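Local coordinates for C-glycoside 3-oxidase (Microbacterium trichothecenolyticum, PDB 7DVE), which oxidises the C3 hydroxyl of the sugar in C-glycosides such as isoorientin and mangiferin, using FAD as cofactor and passing the electrons to oxygen to give hydrogen peroxide, at residues N136-I141 and F335-P340; N56-D61 and V319-L324; D107-L112 and H401-D406; G175-R180 and V305-F310. One frame throughout, in Å; residues are numbered along the deposited sequence.

Interaction 1 (N136-I141 and F335-P340)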
loop_
_atom_site.group_PDB
_atom_site.type_symbol
_atom_site.label_atom_id
_atom_site.label_comp_id
_atom_site.label_asym_id
_atom_site.label_seq_id
_atom_site.Cartn_x
_atom_site.Cartn_y
_atom_site.Cartn_z
ATOM N N ASN A 136 11.827 6.288 9.268
ATOM C CA ASN A 136 12.978 6.830 9.980
ATOM C C ASN A 136 12.700 8.269 10.419
ATOM O O ASN A 136 11.900 8.978 9.804
ATOM C CB ASN A 136 14.225 6.757 9.089
ATOM C CG ASN A 136 15.516 6.998 9.858
ATOM O OD1 ASN A 136 15.576 6.839 11.090
ATOM N ND2 ASN A 136 16.575 7.346 9.129
ATOM N N ASP A 137 13.354 8.693 11.492
ATOM C CA ASP A 137 13.347 10.102 11.955
ATOM C C ASP A 137 11.901 10.614 12.025
ATOM O O ASP A 137 11.038 9.926 12.588
ATOM C CB ASP A 137 14.294 10.905 11.055
ATOM C CG ASP A 137 15.778 10.646 11.365
ATOM O OD1 ASP A 137 16.090 9.815 12.258
ATOM O OD2 ASP A 137 16.638 11.290 10.717
ATOM N N SER A 138 11.580 11.779 11.450
ATOM C CA SER A 138 10.259 12.399 11.598
ATOM C C SER A 138 9.126 11.614 10.936
ATOM O O SER A 138 7.968 11.860 11.277
ATOM C CB SER A 138 10.273 13.842 11.051
ATOM O OG SER A 138 10.458 13.847 9.626
ATOM N N GLU A 139 9.403 10.669 10.037
ATOM C CA GLU A 139 8.306 9.814 9.578
ATOM C C GLU A 139 7.727 8.920 10.669
ATOM O O GLU A 139 6.669 8.320 10.438
ATOM C CB GLU A 139 8.721 8.880 8.437
ATOM C CG GLU A 139 9.790 9.373 7.503
ATOM C CD GLU A 139 10.193 8.286 6.516
ATOM O OE1 GLU A 139 10.993 7.403 6.894
ATOM O OE2 GLU A 139 9.696 8.287 5.377
ATOM N N ARG A 140 8.405 8.756 11.800
ATOM C CA ARG A 140 8.006 7.764 12.786
ATOM C C ARG A 140 6.937 8.329 13.700
ATOM O O ARG A 140 7.015 9.485 14.131
ATOM C CB ARG A 140 9.214 7.303 13.607
ATOM C CG ARG A 140 10.252 6.557 12.762
ATOM C CD ARG A 140 11.453 6.106 13.574
ATOM N NE ARG A 140 11.129 5.118 14.594
ATOM C CZ ARG A 140 11.272 3.803 14.462
ATOM N NH1 ARG A 140 11.597 3.255 13.304
ATOM N NH2 ARG A 140 11.096 3.018 15.526
ATOM N N ILE A 141 5.937 7.508 14.005
ATOM C CA ILE A 141 4.889 7.963 14.913
ATOM C C ILE A 141 5.472 7.987 16.330
ATOM O O ILE A 141 5.800 6.950 16.915
ATOM C CB ILE A 141 3.633 7.093 14.809
ATOM C CG1 ILE A 141 3.053 7.214 13.392
ATOM C CG2 ILE A 141 2.606 7.564 15.794
ATOM C CD1 ILE A 141 2.237 6.027 12.920
ATOM N N PHE A 335 15.542 7.563 3.963
ATOM C CA PHE A 335 15.142 8.874 4.458
ATOM C C PHE A 335 15.891 9.253 5.741
ATOM O O PHE A 335 16.033 8.439 6.657
ATOM C CB PHE A 335 13.629 8.841 4.719
ATOM C CG PHE A 335 13.066 10.111 5.308
ATOM C CD1 PHE A 335 13.170 10.379 6.685
ATOM C CD2 PHE A 335 12.403 11.032 4.494
ATOM C CE1 PHE A 335 12.641 11.546 7.219
ATOM C CE2 PHE A 335 11.863 12.195 5.032
ATOM C CZ PHE A 335 11.986 12.459 6.395
ATOM N N THR A 336 16.345 10.511 5.810
ATOM C CA THR A 336 16.769 11.156 7.055
ATOM C C THR A 336 16.215 12.577 7.098
ATOM O O THR A 336 15.986 13.199 6.056
ATOM C CB THR A 336 18.298 11.217 7.216
ATOM O OG1 THR A 336 18.870 12.012 6.167
ATOM C CG2 THR A 336 18.918 9.814 7.208
ATOM N N ASP A 337 15.995 13.086 8.315
ATOM C CA ASP A 337 15.483 14.448 8.472
ATOM C C ASP A 337 16.302 15.447 7.660
ATOM O O ASP A 337 15.749 16.381 7.063
ATOM C CB ASP A 337 15.491 14.853 9.950
ATOM C CG ASP A 337 14.273 14.357 10.701
ATOM O OD1 ASP A 337 13.410 13.745 10.058
ATOM O OD2 ASP A 337 14.171 14.566 11.926
ATOM N N ASP A 338 17.624 15.255 7.623
ATOM C CA ASP A 338 18.536 16.122 6.887
ATOM C C ASP A 338 18.451 15.915 5.369
ATOM O O ASP A 338 18.751 16.845 4.608
ATOM C CB ASP A 338 19.960 15.853 7.362
ATOM C CG ASP A 338 20.034 15.503 8.867
ATOM O OD1 ASP A 338 19.758 16.380 9.730
ATOM O OD2 ASP A 338 20.294 14.302 9.178
ATOM N N MET A 339 18.076 14.711 4.911
ATOM C CA MET A 339 17.992 14.371 3.484
ATOM C C MET A 339 16.642 13.713 3.218
ATOM O O MET A 339 16.563 12.495 3.020
ATOM C CB MET A 339 19.124 13.427 3.068
ATOM C CG MET A 339 20.488 14.040 2.817
ATOM S SD MET A 339 20.407 15.413 1.680
ATOM C CE MET A 339 20.318 14.492 0.129
ATOM N N PRO A 340 15.556 14.496 3.189
ATOM C CA PRO A 340 14.215 13.926 3.412
ATOM C C PRO A 340 13.567 13.321 2.166
ATOM O O PRO A 340 12.455 13.685 1.774
ATOM C CB PRO A 340 13.438 15.130 3.964
ATOM C CG PRO A 340 14.081 16.311 3.353
ATOM C CD PRO A 340 15.537 15.971 3.158
#

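Interaction 2 (N56-D61 and V319-L324)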
loop_
_atom_site.group_PDB
_atom_site.type_symbol
_atom_site.label_atom_id
_atom_site.label_comp_id
_atom_site.label_asym_id
_atom_site.label_seq_id
_atom_site.Cartn_x
_atom_site.Cartn_y
_atom_site.Cartn_z
ATOM N N ASN A 56 2.196 -14.655 -10.236
ATOM C CA ASN A 56 2.131 -16.095 -10.062
ATOM C C ASN A 56 1.515 -16.802 -11.259
ATOM O O ASN A 56 1.587 -18.029 -11.327
ATOM C CB ASN A 56 1.321 -16.441 -8.813
ATOM C CG ASN A 56 2.110 -16.273 -7.554
ATOM O OD1 ASN A 56 2.994 -17.085 -7.242
ATOM N ND2 ASN A 56 1.793 -15.217 -6.798
ATOM N N ILE A 57 0.886 -16.067 -12.168
ATOM C CA ILE A 57 0.154 -16.644 -13.289
ATOM C C ILE A 57 1.097 -16.731 -14.483
ATOM O O ILE A 57 1.604 -15.707 -14.958
ATOM C CB ILE A 57 -1.084 -15.804 -13.637
ATOM C CG1 ILE A 57 -1.994 -15.633 -12.425
ATOM C CG2 ILE A 57 -1.839 -16.456 -14.791
ATOM C CD1 ILE A 57 -3.016 -14.505 -12.581
ATOM N N ALA A 58 1.309 -17.948 -14.978
ATOM C CA ALA A 58 2.302 -18.188 -16.019
ATOM C C ALA A 58 1.797 -17.791 -17.402
ATOM O O ALA A 58 2.564 -17.278 -18.221
ATOM C CB ALA A 58 2.714 -19.662 -16.027
ATOM N N ASP A 59 0.532 -18.051 -17.698
ATOM C CA ASP A 59 0.015 -17.748 -19.026
ATOM C C ASP A 59 -0.133 -16.236 -19.179
ATOM O O ASP A 59 -0.702 -15.573 -18.305
ATOM C CB ASP A 59 -1.331 -18.448 -19.238
ATOM C CG ASP A 59 -1.964 -18.103 -20.572
ATOM O OD1 ASP A 59 -1.414 -18.503 -21.619
ATOM O OD2 ASP A 59 -2.991 -17.395 -20.572
ATOM N N ALA A 60 0.395 -15.682 -20.275
ATOM C CA ALA A 60 0.360 -14.231 -20.428
ATOM C C ALA A 60 -1.067 -13.716 -20.633
ATOM O O ALA A 60 -1.423 -12.664 -20.095
ATOM C CB ALA A 60 1.274 -13.794 -21.572
ATOM N N ASP A 61 -1.903 -14.457 -21.376
ATOM C CA ASP A 61 -3.304 -14.074 -21.560
ATOM C C ASP A 61 -4.053 -14.057 -20.236
ATOM O O ASP A 61 -4.768 -13.096 -19.921
ATOM C CB ASP A 61 -4.004 -15.031 -22.527
ATOM C CG ASP A 61 -3.613 -14.803 -23.974
ATOM O OD1 ASP A 61 -3.213 -13.670 -24.311
ATOM O OD2 ASP A 61 -3.722 -15.766 -24.771
ATOM N N VAL A 319 14.451 -14.623 -18.865
ATOM C CA VAL A 319 13.381 -14.222 -17.949
ATOM C C VAL A 319 12.442 -15.386 -17.658
ATOM O O VAL A 319 12.043 -16.110 -18.585
ATOM C CB VAL A 319 12.590 -13.030 -18.511
ATOM N N PRO A 320 12.082 -15.617 -16.401
ATOM C CA PRO A 320 11.212 -16.750 -16.075
ATOM C C PRO A 320 9.757 -16.436 -16.390
ATOM O O PRO A 320 9.336 -15.281 -16.449
ATOM C CB PRO A 320 11.428 -16.956 -14.567
ATOM C CG PRO A 320 12.458 -15.917 -14.141
ATOM C CD PRO A 320 12.463 -14.855 -15.205
ATOM N N GLN A 321 8.991 -17.504 -16.610
ATOM C CA GLN A 321 7.605 -17.348 -17.033
ATOM C C GLN A 321 6.670 -16.997 -15.880
ATOM O O GLN A 321 5.566 -16.504 -16.132
ATOM C CB GLN A 321 7.109 -18.616 -17.728
ATOM C CG GLN A 321 6.284 -18.318 -18.962
ATOM C CD GLN A 321 5.249 -19.387 -19.234
ATOM O OE1 GLN A 321 5.341 -20.513 -18.735
ATOM N NE2 GLN A 321 4.240 -19.034 -20.022
ATOM N N THR A 322 7.062 -17.272 -14.637
ATOM C CA THR A 322 6.438 -16.667 -13.475
ATOM C C THR A 322 7.509 -15.990 -12.625
ATOM O O THR A 322 8.703 -16.286 -12.721
ATOM C CB THR A 322 5.672 -17.683 -12.619
ATOM O OG1 THR A 322 6.585 -18.379 -11.777
ATOM C CG2 THR A 322 4.971 -18.686 -13.486
ATOM N N GLY A 323 7.070 -15.054 -11.809
ATOM C CA GLY A 323 7.986 -14.405 -10.906
ATOM C C GLY A 323 8.943 -13.432 -11.575
ATOM O O GLY A 323 8.698 -12.876 -12.663
ATOM N N LEU A 324 10.060 -13.218 -10.891
ATOM C CA LEU A 324 10.976 -12.144 -11.214
ATOM C C LEU A 324 12.291 -12.699 -11.729
ATOM O O LEU A 324 12.657 -13.848 -11.479
ATOM C CB LEU A 324 11.251 -11.257 -9.999
ATOM C CG LEU A 324 10.094 -10.854 -9.093
ATOM C CD1 LEU A 324 10.608 -10.266 -7.748
ATOM C CD2 LEU A 324 9.231 -9.887 -9.827
#

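Interaction 3 (D107-L112 and H401-D406)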
loop_
_atom_site.group_PDB
_atom_site.type_symbol
_atom_site.label_atom_id
_atom_site.label_comp_id
_atom_site.label_asym_id
_atom_site.label_seq_id
_atom_site.Cartn_x
_atom_site.Cartn_y
_atom_site.Cartn_z
ATOM N N ASP A 107 -10.604 23.412 -9.596
ATOM C CA ASP A 107 -10.166 24.639 -10.253
ATOM C C ASP A 107 -8.964 25.248 -9.555
ATOM O O ASP A 107 -9.046 25.632 -8.383
ATOM C CB ASP A 107 -11.301 25.683 -10.273
ATOM C CG ASP A 107 -12.533 25.227 -11.043
ATOM O OD1 ASP A 107 -12.487 24.126 -11.618
ATOM O OD2 ASP A 107 -13.548 25.991 -11.077
ATOM N N GLY A 108 -7.876 25.421 -10.298
ATOM C CA GLY A 108 -6.747 26.160 -9.775
ATOM C C GLY A 108 -5.850 25.372 -8.845
ATOM O O GLY A 108 -4.918 25.954 -8.278
ATOM N N GLU A 109 -6.085 24.075 -8.686
ATOM C CA GLU A 109 -5.359 23.209 -7.765
ATOM C C GLU A 109 -4.514 22.209 -8.534
ATOM O O GLU A 109 -4.796 21.894 -9.693
ATOM C CB GLU A 109 -6.334 22.463 -6.844
ATOM C CG GLU A 109 -7.121 23.412 -5.946
ATOM C CD GLU A 109 -7.939 22.705 -4.882
ATOM O OE1 GLU A 109 -7.854 21.468 -4.812
ATOM O OE2 GLU A 109 -8.644 23.396 -4.098
ATOM N N ASP A 110 -3.474 21.693 -7.867
ATOM C CA ASP A 110 -2.669 20.630 -8.462
ATOM C C ASP A 110 -3.479 19.357 -8.652
ATOM O O ASP A 110 -3.299 18.644 -9.650
ATOM C CB ASP A 110 -1.437 20.350 -7.601
ATOM C CG ASP A 110 -0.599 21.591 -7.390
ATOM O OD1 ASP A 110 0.182 21.944 -8.298
ATOM O OD2 ASP A 110 -0.725 22.229 -6.318
ATOM N N GLY A 111 -4.360 19.047 -7.700
ATOM C CA GLY A 111 -5.057 17.765 -7.654
ATOM C C GLY A 111 -4.111 16.574 -7.567
ATOM O O GLY A 111 -2.901 16.690 -7.360
ATOM N N LEU A 112 -4.716 15.395 -7.740
ATOM C CA LEU A 112 -4.011 14.118 -7.818
ATOM C C LEU A 112 -4.433 13.431 -9.113
ATOM O O LEU A 112 -5.226 12.479 -9.093
ATOM C CB LEU A 112 -4.323 13.249 -6.603
ATOM C CG LEU A 112 -3.815 13.743 -5.238
ATOM C CD1 LEU A 112 -4.339 12.831 -4.129
ATOM C CD2 LEU A 112 -2.289 13.742 -5.227
ATOM N N HIS A 401 -9.087 17.493 -3.370
ATOM C CA HIS A 401 -8.534 18.828 -3.173
ATOM C C HIS A 401 -7.070 18.670 -2.782
ATOM O O HIS A 401 -6.764 18.040 -1.765
ATOM C CB HIS A 401 -9.293 19.594 -2.088
ATOM C CG HIS A 401 -10.708 19.941 -2.445
ATOM N ND1 HIS A 401 -11.042 21.113 -3.087
ATOM C CD2 HIS A 401 -11.878 19.311 -2.184
ATOM C CE1 HIS A 401 -12.353 21.174 -3.242
ATOM N NE2 HIS A 401 -12.885 20.093 -2.702
ATOM N N TYR A 402 -6.173 19.265 -3.561
ATOM C CA TYR A 402 -4.760 18.990 -3.354
ATOM C C TYR A 402 -3.925 20.120 -3.928
ATOM O O TYR A 402 -4.037 20.446 -5.115
ATOM C CB TYR A 402 -4.375 17.678 -3.996
ATOM C CG TYR A 402 -3.156 17.031 -3.400
ATOM C CD1 TYR A 402 -3.218 16.376 -2.166
ATOM C CD2 TYR A 402 -1.938 17.062 -4.072
ATOM C CE1 TYR A 402 -2.098 15.772 -1.629
ATOM C CE2 TYR A 402 -0.818 16.475 -3.536
ATOM C CZ TYR A 402 -0.899 15.822 -2.322
ATOM O OH TYR A 402 0.232 15.223 -1.802
ATOM N N THR A 403 -3.075 20.691 -3.088
ATOM C CA THR A 403 -2.224 21.804 -3.465
ATOM C C THR A 403 -0.805 21.519 -2.986
ATOM O O THR A 403 -0.596 20.984 -1.895
ATOM C CB THR A 403 -2.761 23.149 -2.889
ATOM O OG1 THR A 403 -2.986 23.052 -1.461
ATOM C CG2 THR A 403 -4.070 23.536 -3.582
ATOM N N LEU A 404 0.157 21.839 -3.843
ATOM C CA LEU A 404 1.565 21.858 -3.488
ATOM C C LEU A 404 1.902 23.208 -2.871
ATOM O O LEU A 404 1.685 24.251 -3.496
ATOM C CB LEU A 404 2.419 21.610 -4.731
ATOM C CG LEU A 404 2.297 20.227 -5.393
ATOM C CD1 LEU A 404 3.467 19.929 -6.325
ATOM C CD2 LEU A 404 2.139 19.137 -4.354
ATOM N N SER A 405 2.419 23.196 -1.646
ATOM C CA SER A 405 2.931 24.425 -1.062
ATOM C C SER A 405 4.337 24.698 -1.599
ATOM O O SER A 405 4.948 23.861 -2.275
ATOM C CB SER A 405 2.935 24.337 0.466
ATOM O OG SER A 405 3.973 23.484 0.921
ATOM N N ASP A 406 4.846 25.898 -1.296
ATOM C CA ASP A 406 6.208 26.258 -1.677
ATOM C C ASP A 406 7.234 25.322 -1.056
ATOM O O ASP A 406 8.283 25.046 -1.662
ATOM C CB ASP A 406 6.482 27.684 -1.249
ATOM C CG ASP A 406 5.327 28.602 -1.572
ATOM O OD1 ASP A 406 4.256 28.426 -0.925
ATOM O OD2 ASP A 406 5.471 29.473 -2.457
#

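Interaction 4 (G175-R180 and V305-F310)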
loop_
_atom_site.group_PDB
_atom_site.type_symbol
_atom_site.label_atom_id
_atom_site.label_comp_id
_atom_site.label_asym_id
_atom_site.label_seq_id
_atom_site.Cartn_x
_atom_site.Cartn_y
_atom_site.Cartn_z
ATOM N N GLY A 175 25.085 -6.694 -5.130
ATOM C CA GLY A 175 25.950 -5.772 -4.436
ATOM C C GLY A 175 26.588 -4.678 -5.272
ATOM O O GLY A 175 27.201 -3.774 -4.693
ATOM N N ILE A 176 26.470 -4.722 -6.601
ATOM C CA ILE A 176 27.125 -3.716 -7.439
ATOM C C ILE A 176 26.546 -2.332 -7.169
ATOM O O ILE A 176 27.276 -1.344 -7.016
ATOM C CB ILE A 176 26.990 -4.085 -8.927
ATOM C CG1 ILE A 176 27.799 -5.339 -9.243
ATOM C CG2 ILE A 176 27.480 -2.938 -9.786
ATOM C CD1 ILE A 176 27.819 -5.674 -10.720
ATOM N N VAL A 177 25.218 -2.238 -7.122
ATOM C CA VAL A 177 24.562 -0.947 -6.959
ATOM C C VAL A 177 24.836 -0.392 -5.572
ATOM O O VAL A 177 25.185 0.789 -5.412
ATOM C CB VAL A 177 23.057 -1.087 -7.225
ATOM C CG1 VAL A 177 22.296 0.136 -6.710
ATOM C CG2 VAL A 177 22.827 -1.293 -8.693
ATOM N N ARG A 178 24.689 -1.249 -4.556
ATOM C CA ARG A 178 24.958 -0.872 -3.170
ATOM C C ARG A 178 26.405 -0.415 -2.991
ATOM O O ARG A 178 26.667 0.584 -2.317
ATOM C CB ARG A 178 24.620 -2.061 -2.259
ATOM C CG ARG A 178 24.493 -1.726 -0.793
ATOM C CD ARG A 178 24.044 -2.942 0.037
ATOM N NE ARG A 178 25.032 -4.021 0.138
ATOM C CZ ARG A 178 24.978 -5.166 -0.537
ATOM N NH1 ARG A 178 24.072 -5.375 -1.488
ATOM N NH2 ARG A 178 25.861 -6.126 -0.257
ATOM N N GLU A 179 27.348 -1.112 -3.622
ATOM C CA GLU A 179 28.757 -0.719 -3.566
ATOM C C GLU A 179 28.965 0.675 -4.145
ATOM O O GLU A 179 29.621 1.539 -3.534
ATOM C CB GLU A 179 29.587 -1.723 -4.361
ATOM C CG GLU A 179 30.767 -2.318 -3.673
ATOM C CD GLU A 179 31.431 -3.370 -4.561
ATOM O OE1 GLU A 179 32.398 -4.033 -4.097
ATOM O OE2 GLU A 179 30.998 -3.505 -5.732
ATOM N N ARG A 180 28.429 0.899 -5.347
ATOM C CA ARG A 180 28.648 2.170 -6.023
ATOM C C ARG A 180 28.004 3.322 -5.260
ATOM O O ARG A 180 28.573 4.417 -5.186
ATOM C CB ARG A 180 28.137 2.077 -7.454
ATOM C CG ARG A 180 29.082 1.291 -8.328
ATOM C CD ARG A 180 28.501 1.001 -9.691
ATOM N NE ARG A 180 29.213 -0.106 -10.310
ATOM C CZ ARG A 180 29.302 -0.298 -11.617
ATOM N NH1 ARG A 180 28.690 0.506 -12.476
ATOM N NH2 ARG A 180 30.020 -1.322 -12.075
ATOM N N VAL A 305 19.266 4.668 -15.523
ATOM C CA VAL A 305 20.684 4.712 -15.881
ATOM C C VAL A 305 21.160 3.355 -16.397
ATOM O O VAL A 305 20.652 2.296 -16.018
ATOM C CB VAL A 305 21.596 5.190 -14.719
ATOM C CG1 VAL A 305 21.081 6.495 -14.116
ATOM C CG2 VAL A 305 21.727 4.121 -13.656
ATOM N N ARG A 306 22.128 3.406 -17.308
ATOM C CA ARG A 306 22.834 2.233 -17.786
ATOM C C ARG A 306 24.077 2.018 -16.932
ATOM O O ARG A 306 24.994 2.849 -16.938
ATOM C CB ARG A 306 23.218 2.396 -19.253
ATOM C CG ARG A 306 24.031 1.233 -19.794
ATOM C CD ARG A 306 24.489 1.503 -21.226
ATOM N NE ARG A 306 23.544 0.870 -22.137
ATOM C CZ ARG A 306 22.563 1.508 -22.757
ATOM N NH1 ARG A 306 22.450 2.829 -22.693
ATOM N NH2 ARG A 306 21.665 0.804 -23.443
ATOM N N MET A 307 24.113 0.909 -16.208
ATOM C CA MET A 307 25.267 0.610 -15.361
ATOM C C MET A 307 26.542 0.430 -16.188
ATOM O O MET A 307 26.548 -0.262 -17.211
ATOM C CB MET A 307 24.995 -0.648 -14.549
ATOM C CG MET A 307 24.355 -0.339 -13.222
ATOM S SD MET A 307 24.412 -1.726 -12.099
ATOM C CE MET A 307 24.510 -3.129 -13.191
ATOM N N ARG A 308 27.626 1.052 -15.734
ATOM C CA ARG A 308 28.928 0.930 -16.376
ATOM C C ARG A 308 29.711 -0.242 -15.768
ATOM O O ARG A 308 29.371 -0.761 -14.699
ATOM C CB ARG A 308 29.719 2.232 -16.203
ATOM C CG ARG A 308 29.789 2.686 -14.722
ATOM C CD ARG A 308 30.791 3.820 -14.440
ATOM N NE ARG A 308 30.295 5.093 -14.961
ATOM C CZ ARG A 308 29.660 6.010 -14.237
ATOM N NH1 ARG A 308 29.384 5.813 -12.953
ATOM N NH2 ARG A 308 29.255 7.135 -14.828
ATOM N N ASP A 309 30.795 -0.629 -16.451
ATOM C CA ASP A 309 31.723 -1.679 -16.000
ATOM C C ASP A 309 30.968 -2.914 -15.528
ATOM O O ASP A 309 30.992 -3.302 -14.363
ATOM C CB ASP A 309 32.652 -1.165 -14.909
ATOM C CG ASP A 309 33.366 0.094 -15.317
ATOM O OD1 ASP A 309 33.565 0.300 -16.547
ATOM O OD2 ASP A 309 33.703 0.877 -14.399
ATOM N N PHE A 310 30.299 -3.521 -16.477
ATOM C CA PHE A 310 29.256 -4.502 -16.239
ATOM C C PHE A 310 29.779 -5.808 -16.815
ATOM O O PHE A 310 29.741 -6.012 -18.031
ATOM C CB PHE A 310 27.975 -4.030 -16.921
ATOM C CG PHE A 310 26.788 -4.898 -16.690
ATOM C CD1 PHE A 310 26.109 -4.863 -15.488
ATOM C CD2 PHE A 310 26.328 -5.736 -17.693
ATOM C CE1 PHE A 310 24.980 -5.653 -15.283
ATOM C CE2 PHE A 310 25.206 -6.535 -17.498
ATOM C CZ PHE A 310 24.524 -6.486 -16.292
#

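Interaction 1 (N136-I141 and F335-P340)
A 3-10 turn at Ser138-Glu139 meets the type I beta turn Thr336-Met339, and Glu139 lies against the Phe335 ring. CG of Glu139 sits over one face of the ring, 3.7 Å from its centroid, in a CH-pi contact offset toward the rim. The carboxylate of Glu139 continues over the ring, nearly parallel to it (planes 12° apart). OE1 of Glu139 accepts the backbone N of Asn136 at 2.8 Å, and OE2 is held by the backbone N atoms of Ala486 and Cys487. An alanine in place of Glu139 would probably lose the packing on this ring and leave those three N-H groups without their acceptor. The Glu139 side chain is about 9 Å from that of His444, the probable proton acceptor. The carbonyl O of Phe335 accepts ND2 of Asn136 at 2.8 Å. The N of Asp337 reaches OD2 of Asp137 at 3.1 Å, on its anti lone pair and almost straight (176°). OD1 of Asp337 takes two bonds from Ser138, one from N and one from OG, both 3.0 Å and from opposite faces of the carboxylate. OD2 of Asp137 and OD1 of Asp337 are 4.1 Å apart, and these N-H donors probably ease the repulsion. The contact joins the loop before helix 142-145 to the turn linking strands 330-333 and 341-347. Helix 406-424 lies beside that turn, where Arg414 binds the Asp338 carbonyl.

Interaction 2 (N56-D61 and V319-L324)
Gln321 and Thr322 carry this surface contact, and both meet Ala58. In sequence order Gln321 comes first. Its side chain is extended beyond CG and brings the amide to the backbone of Ala58. NE2 of Gln321 lies 3.0 Å from the carbonyl O of Ala58, but the angle is too poor for a hydrogen bond. The other branch of the amide, OE1 of Gln321, is 3.9 Å from CB of Ala58.

Thr322 follows, with its CA 5.1 Å from that of Ala58. Its methyl does the touching: CG2 of Thr322 is 3.5 Å from CB of Ala58. CG2 stands anti to the carbonyl carbon of Thr322, while OG1 lies between the backbone N and the carbonyl carbon (chi1 81°). The same CG2 is 4.1 Å from the carbonyl O of Asn56. Thr322 also packs on Arg205 and Pro209.

Gly323 comes next, at a positive phi of 73°, a backbone shape that glycine adopts readily. Its backbone is hydrogen-bonded to Lys55, just ahead of Asn56. The side chain of Asn56 turns elsewhere, with OD1 bound to Arg205 and ND2 to the His53 carbonyl. The contact thus sets the lead-in to helix 60-69, N-capped by Asp59, against the loop between strands 300-307 and 330-333. Strand 210-212 lies alongside, with Val211 touching Asn56 and Leu210 bonded to the Leu324 backbone.

Interaction 3 (D107-L112 and H401-D406)
Glu109 and Asp110 both turn their carboxylates onto the backbone of 401-406. The Glu109 side chain runs extended beyond CG (chi2 -171°), and this carries CD toward His401 and Tyr402. Its two oxygens then divide the work. OE1 of Glu109 accepts the N of Tyr402 at 3.0 Å, from above the carboxylate plane. OE2 of Glu109 lies at the edge of the His401 ring, in its plane, and takes a straight but weak bond from ND1 at 3.5 Å. The methyl CG2 of Thr403 packs on CG of Glu109 at 3.9 Å, and its OG1 is bound to Gln378.

With CG anti to its carbonyl carbon (chi1 -56°), Asp110 brings its carboxylate to the N of Leu404. OD2 of Asp110 receives this N of Leu404 at 2.7 Å, also from above the carboxylate plane. The aspartate and leucine side chains cross at about a right angle, with CB of Leu404 3.6 Å from OD2 of Asp110.

The contact lies in the GMC oxidoreductase fold, where the loop after strand 98-99 meets the link from strand 396-401 to helix 406-424. Ser405 is the N-cap of that helix. Tyr402 is about 9 Å from the probable catalytic base His444, side chain to side chain.

Just after Asp110, the N of Gly111 binds the carbonyl O of Tyr402 at 3.0 Å. Beyond it, Leu112 lays CD2 over one face of the Tyr402 ring, 3.6 Å from the centroid and offset toward the rim, a CH-pi contact. The Tyr402 ring also makes a cation-pi contact with Lys375, and its OH is bound to the N of Asp297.

Interaction 4 (G175-R180 and V305-F310)
The Arg180 guanidinium, the flat group of this contact, meets the carbonyl oxygens of Arg308 and Asp309 at its edge, near its plane. The Met307 carbonyl carbon approaches it obliquely. The packing is helix on strand: helix 176-183 lies across the end of strand 300-307, part of the antiparallel sheet of this GMC oxidoreductase. The short axes are 11.9 Å apart and run at 102° to each other.

Arg180 spans the gap with a chain extended from CG to NE. It grips one oxygen end-on with two nitrogens. NH1 of Arg180 is 2.6 Å and its NH2 2.8 Å from the carbonyl O of Arg308, both on the same face of the carbonyl plane. NH2 of Arg180 adds a weak bond to the carbonyl O of Asp309 at 3.2 Å, and its NH1 also binds the Ile426 carbonyl. A methionine in place of Arg180 would probably leave the carbonyls of Arg308, Asp309 and Ile426 without these donors. CG of Arg308 lies 3.3 Å from NH1 of Arg180, and NH1 of Arg308 is bound to the Lys424 carbonyl.

Beside the polar grip the contact is apolar. Met307 points toward the helix from the strand, and it also packs on Thr328 and Ile426. Its sulphur meets two branched side chains: SD of Met307 is 4.0 Å from CG2 of Ile176 and 3.8 Å from CG2 of Val177.

How the interactions relate
From the N terminus, the chain passes 56-61, 107-112, 136-141 and 175-180 before any loop is closed. Interaction 4 closes first, at 305-310, and ties helix 176-183 to the end of strand 300-307. Interaction 2 closes next, joining the lead-in to helix 60-69 to the loop after that strand. Interaction 1 follows, tying the loop before helix 142-145 to the turn between strands 330-333 and 341-347. Interaction 3 closes last, tying the loop after strand 98-99 to the link between strand 396-401 and helix 406-424. Interaction 4 is nested inside the other three, and interaction 1 inside interaction 3. Interaction 2 crosses both 1 and 3. No two contacts touch.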